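Local coordinates for ribosome biogenesis GTPase A (Thermotoga maritima, PDB 3CNO), which binds GTP and probably acts as a GTPase required for a late step in assembly of the 50S ribosomal subunit, at residues N54-A59 against T80-E85. Numbering follows the deposited sequence.
Sequences NKVDIA and TTHKGE. With GDP (guanosine-5'-diphosphate), chain B.
The two methyls of Val56 pack against Thr80-His82: CG1 lies 3.7 Å from Thr80 CB, the two side chains crossing nearly at right angles, while CG2 packs 3.7 Å from His82 CD2 and also lies against the Thr81 carbonyl oxygen. Beside them a backbone hydrogen bond, weak but almost straight, runs from Val56 N to Thr81 O at 3.4 Å.

Polar recognition centres on the guanine of GDP. Asp57 grips its edge with both carboxylate oxygens, OD1 taking GDP N1 at 2.8 Å and OD2 taking GDP N2 at 2.7 Å; with CG set between the backbone N and the carbonyl carbon (chi1 58°), OD1 also comes to 3.3 Å from His82 CB. From the other segment, Lys83 N donates to GDP O6 at 2.7 Å. Asn54 ND2 instead bonds Thr110 O, tying this loop to the P-loop.

Over one face of the base lies the extended chain of Lys55, its NZ reaching GDP O4' and Asn109 O; Lys83 covers the opposite face. With an alanine here in place of Lys55, the base would probably lose most of its cover on that face, and O4' and the Asn109 carbonyl their ammonium donor.

Asn54-Asp57 form the NKxD (G4) motif and Thr81-Lys83 probably correspond to G5, so donors and an acceptor are read together, a pattern that selects guanine over adenine.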
ATOM      1  N   ASN A  54       1.331  -2.414  -6.149  1.00 30.28           N
ATOM      2  CA  ASN A  54       1.453  -3.726  -5.489  1.00 29.30           C
ATOM      3  C   ASN A  54       0.137  -4.232  -4.924  1.00 28.76           C
ATOM      4  O   ASN A  54      -0.815  -3.468  -4.779  1.00 28.59           O
ATOM      5  CB  ASN A  54       2.462  -3.646  -4.340  1.00 29.61           C
ATOM      6  CG  ASN A  54       3.096  -4.994  -4.024  1.00 29.71           C
ATOM      7  OD1 ASN A  54       3.143  -5.886  -4.864  1.00 29.72           O
ATOM      8  ND2 ASN A  54       3.585  -5.145  -2.800  1.00 31.14           N
ATOM      9  N   LYS A  55       0.103  -5.521  -4.589  1.00 28.05           N
ATOM     10  CA  LYS A  55      -1.053  -6.170  -3.972  1.00 27.59           C
ATOM     11  C   LYS A  55      -2.252  -6.206  -4.910  1.00 27.68           C
ATOM     12  O   LYS A  55      -3.400  -6.067  -4.479  1.00 27.19           O
ATOM     13  CB  LYS A  55      -1.419  -5.525  -2.620  1.00 27.28           C
ATOM     14  CG  LYS A  55      -0.251  -5.371  -1.673  1.00 26.59           C
ATOM     15  CD  LYS A  55      -0.689  -4.998  -0.268  1.00 27.90           C
ATOM     16  CE  LYS A  55       0.510  -4.968   0.673  1.00 26.99           C
ATOM     17  NZ  LYS A  55       0.079  -4.583   2.028  1.00 29.88           N
ATOM     18  N   VAL A  56      -1.982  -6.397  -6.199  1.00 28.35           N
ATOM     19  CA  VAL A  56      -3.059  -6.461  -7.197  1.00 28.81           C
ATOM     20  C   VAL A  56      -3.994  -7.642  -6.953  1.00 29.36           C
ATOM     21  O   VAL A  56      -5.138  -7.618  -7.390  1.00 30.50           O
ATOM     22  CB  VAL A  56      -2.550  -6.434  -8.681  1.00 28.43           C
ATOM     23  CG1 VAL A  56      -2.030  -5.066  -9.039  1.00 27.74           C
ATOM     24  CG2 VAL A  56      -1.510  -7.495  -8.947  1.00 27.37           C
ATOM     25  N   ASP A  57      -3.504  -8.650  -6.236  1.00 29.74           N
ATOM     26  CA  ASP A  57      -4.279  -9.831  -5.853  1.00 30.34           C
ATOM     27  C   ASP A  57      -5.457  -9.540  -4.921  1.00 30.69           C
ATOM     28  O   ASP A  57      -6.417 -10.311  -4.866  1.00 30.26           O
ATOM     29  CB  ASP A  57      -3.366 -10.867  -5.175  1.00 30.54           C
ATOM     30  CG  ASP A  57      -2.653 -10.308  -3.927  1.00 31.12           C
ATOM     31  OD1 ASP A  57      -2.001  -9.247  -4.030  1.00 29.94           O
ATOM     32  OD2 ASP A  57      -2.731 -10.940  -2.848  1.00 31.32           O
ATOM     33  N   ILE A  58      -5.372  -8.452  -4.156  1.00 30.93           N
ATOM     34  CA  ILE A  58      -6.444  -8.116  -3.213  1.00 30.32           C
ATOM     35  C   ILE A  58      -7.153  -6.803  -3.567  1.00 31.26           C
ATOM     36  O   ILE A  58      -7.960  -6.283  -2.779  1.00 31.39           O
ATOM     37  CB  ILE A  58      -5.955  -8.144  -1.735  1.00 30.31           C
ATOM     38  CG1 ILE A  58      -4.787  -7.176  -1.515  1.00 28.47           C
ATOM     39  CG2 ILE A  58      -5.607  -9.579  -1.314  1.00 29.14           C
ATOM     40  CD1 ILE A  58      -4.524  -6.846  -0.041  1.00 29.35           C
ATOM     41  N   ALA A  59      -6.849  -6.281  -4.752  1.00 31.87           N
ATOM     42  CA  ALA A  59      -7.444  -5.037  -5.245  1.00 33.13           C
ATOM     43  C   ALA A  59      -8.558  -5.312  -6.283  1.00 33.92           C
ATOM     44  O   ALA A  59      -8.640  -6.400  -6.831  1.00 33.61           O
ATOM     45  CB  ALA A  59      -6.351  -4.141  -5.850  1.00 32.62           C
ATOM     46  N   THR A  80       2.533  -3.326 -12.331  1.00 34.70           N
ATOM     47  CA  THR A  80       1.672  -3.928 -11.323  1.00 33.80           C
ATOM     48  C   THR A  80       2.241  -5.292 -10.970  1.00 33.56           C
ATOM     49  O   THR A  80       2.837  -5.964 -11.811  1.00 33.04           O
ATOM     50  CB  THR A  80       0.181  -4.108 -11.785  1.00 33.69           C
ATOM     51  OG1 THR A  80       0.092  -5.090 -12.826  1.00 34.04           O
ATOM     52  CG2 THR A  80      -0.420  -2.808 -12.268  1.00 33.52           C
ATOM     53  N   THR A  81       2.058  -5.694  -9.717  1.00 33.12           N
ATOM     54  CA  THR A  81       2.600  -6.950  -9.249  1.00 33.15           C
ATOM     55  C   THR A  81       1.977  -7.344  -7.916  1.00 33.16           C
ATOM     56  O   THR A  81       1.171  -6.611  -7.365  1.00 32.84           O
ATOM     57  CB  THR A  81       4.156  -6.896  -9.162  1.00 32.90           C
ATOM     58  OG1 THR A  81       4.659  -8.218  -8.962  1.00 33.22           O
ATOM     59  CG2 THR A  81       4.625  -5.978  -8.044  1.00 32.05           C
ATOM     60  N   HIS A  82       2.349  -8.514  -7.418  1.00 33.64           N
ATOM     61  CA  HIS A  82       1.893  -8.969  -6.110  1.00 34.55           C
ATOM     62  C   HIS A  82       2.855 -10.020  -5.574  1.00 35.20           C
ATOM     63  O   HIS A  82       3.738 -10.479  -6.292  1.00 35.09           O
ATOM     64  CB  HIS A  82       0.450  -9.499  -6.153  1.00 33.97           C
ATOM     65  CG  HIS A  82       0.271 -10.702  -7.029  1.00 33.96           C
ATOM     66  ND1 HIS A  82       0.216 -11.987  -6.529  1.00 32.35           N
ATOM     67  CD2 HIS A  82       0.128 -10.811  -8.372  1.00 32.65           C
ATOM     68  CE1 HIS A  82       0.066 -12.836  -7.529  1.00 31.64           C
ATOM     69  NE2 HIS A  82       0.006 -12.149  -8.656  1.00 32.04           N
ATOM     70  N   LYS A  83       2.670 -10.369  -4.304  1.00 36.28           N
ATOM     71  CA  LYS A  83       3.518 -11.301  -3.574  1.00 37.53           C
ATOM     72  C   LYS A  83       3.840 -12.534  -4.400  1.00 37.51           C
ATOM     73  O   LYS A  83       5.001 -12.898  -4.545  1.00 37.32           O
ATOM     74  CB  LYS A  83       2.790 -11.734  -2.297  1.00 37.48           C
ATOM     75  CG  LYS A  83       3.651 -11.769  -1.040  1.00 38.58           C
ATOM     76  CD  LYS A  83       2.898 -12.405   0.141  1.00 38.90           C
ATOM     77  CE  LYS A  83       1.402 -12.091   0.096  1.00 42.37           C
ATOM     78  NZ  LYS A  83       0.584 -12.850   1.090  1.00 44.41           N
ATOM     79  N   GLY A  84       2.794 -13.140  -4.960  1.00 38.32           N
ATOM     80  CA  GLY A  84       2.862 -14.442  -5.613  1.00 39.06           C
ATOM     81  C   GLY A  84       3.361 -14.457  -7.038  1.00 40.03           C
ATOM     82  O   GLY A  84       3.467 -15.524  -7.638  1.00 40.37           O
ATOM     83  N   GLU A  85       3.677 -13.286  -7.585  1.00 40.38           N
ATOM     84  CA  GLU A  85       4.218 -13.191  -8.926  1.00 41.03           C
ATOM     85  C   GLU A  85       5.684 -13.652  -8.920  1.00 41.65           C
ATOM     86  O   GLU A  85       6.448 -13.266  -8.034  1.00 41.88           O
ATOM     87  CB  GLU A  85       4.074 -11.765  -9.431  1.00 41.11           C
ATOM     88  CG  GLU A  85       4.416 -11.565 -10.884  1.00 43.16           C
ATOM     89  CD  GLU A  85       3.968 -10.215 -11.400  1.00 45.26           C
ATOM     90  OE1 GLU A  85       2.772 -10.075 -11.750  1.00 46.93           O
ATOM     91  OE2 GLU A  85       4.810  -9.292 -11.443  1.00 44.83           O
TER
HETATM   92  PB  GDP B 501       6.670  -3.129   4.225  1.00 30.63           P
HETATM   93  O1B GDP B 501       8.079  -3.644   4.105  1.00 31.04           O
HETATM   94  O2B GDP B 501       6.466  -2.129   3.101  1.00 30.87           O
HETATM   95  O3B GDP B 501       6.419  -2.362   5.503  1.00 28.49           O
HETATM   96  O3A GDP B 501       5.598  -4.311   4.078  1.00 30.16           O
HETATM   97  PA  GDP B 501       5.800  -5.900   4.125  1.00 30.06           P
HETATM   98  O1A GDP B 501       6.625  -6.465   2.994  1.00 30.82           O
HETATM   99  O2A GDP B 501       6.291  -6.342   5.480  1.00 32.18           O
HETATM  100  O5' GDP B 501       4.291  -6.375   3.909  1.00 30.45           O
HETATM  101  C5' GDP B 501       3.270  -5.869   4.763  1.00 29.99           C
HETATM  102  C4' GDP B 501       2.100  -6.837   4.759  1.00 30.29           C
HETATM  103  O4' GDP B 501       1.553  -6.945   3.447  1.00 29.17           O
HETATM  104  C3' GDP B 501       2.514  -8.234   5.169  1.00 30.92           C
HETATM  105  O3' GDP B 501       1.450  -8.781   5.960  1.00 34.51           O
HETATM  106  C2' GDP B 501       2.622  -8.992   3.869  1.00 31.28           C
HETATM  107  O2' GDP B 501       2.409 -10.385   4.110  1.00 31.69           O
HETATM  108  C1' GDP B 501       1.564  -8.303   3.010  1.00 28.60           C
HETATM  109  N9  GDP B 501       1.844  -8.221   1.557  1.00 28.49           N
HETATM  110  C8  GDP B 501       2.956  -7.763   0.952  1.00 27.46           C
HETATM  111  N7  GDP B 501       2.832  -7.811  -0.398  1.00 26.83           N
HETATM  112  C5  GDP B 501       1.611  -8.303  -0.675  1.00 27.71           C
HETATM  113  C6  GDP B 501       0.827  -8.623  -1.892  1.00 28.49           C
HETATM  114  O6  GDP B 501       1.302  -8.436  -3.031  1.00 27.96           O
HETATM  115  N1  GDP B 501      -0.414  -9.113  -1.732  1.00 28.52           N
HETATM  116  C2  GDP B 501      -0.953  -9.339  -0.515  1.00 27.72           C
HETATM  117  N2  GDP B 501      -2.207  -9.835  -0.442  1.00 27.19           N
HETATM  118  N3  GDP B 501      -0.291  -9.077   0.636  1.00 27.23           N
HETATM  119  C4  GDP B 501       0.962  -8.569   0.616  1.00 28.15           C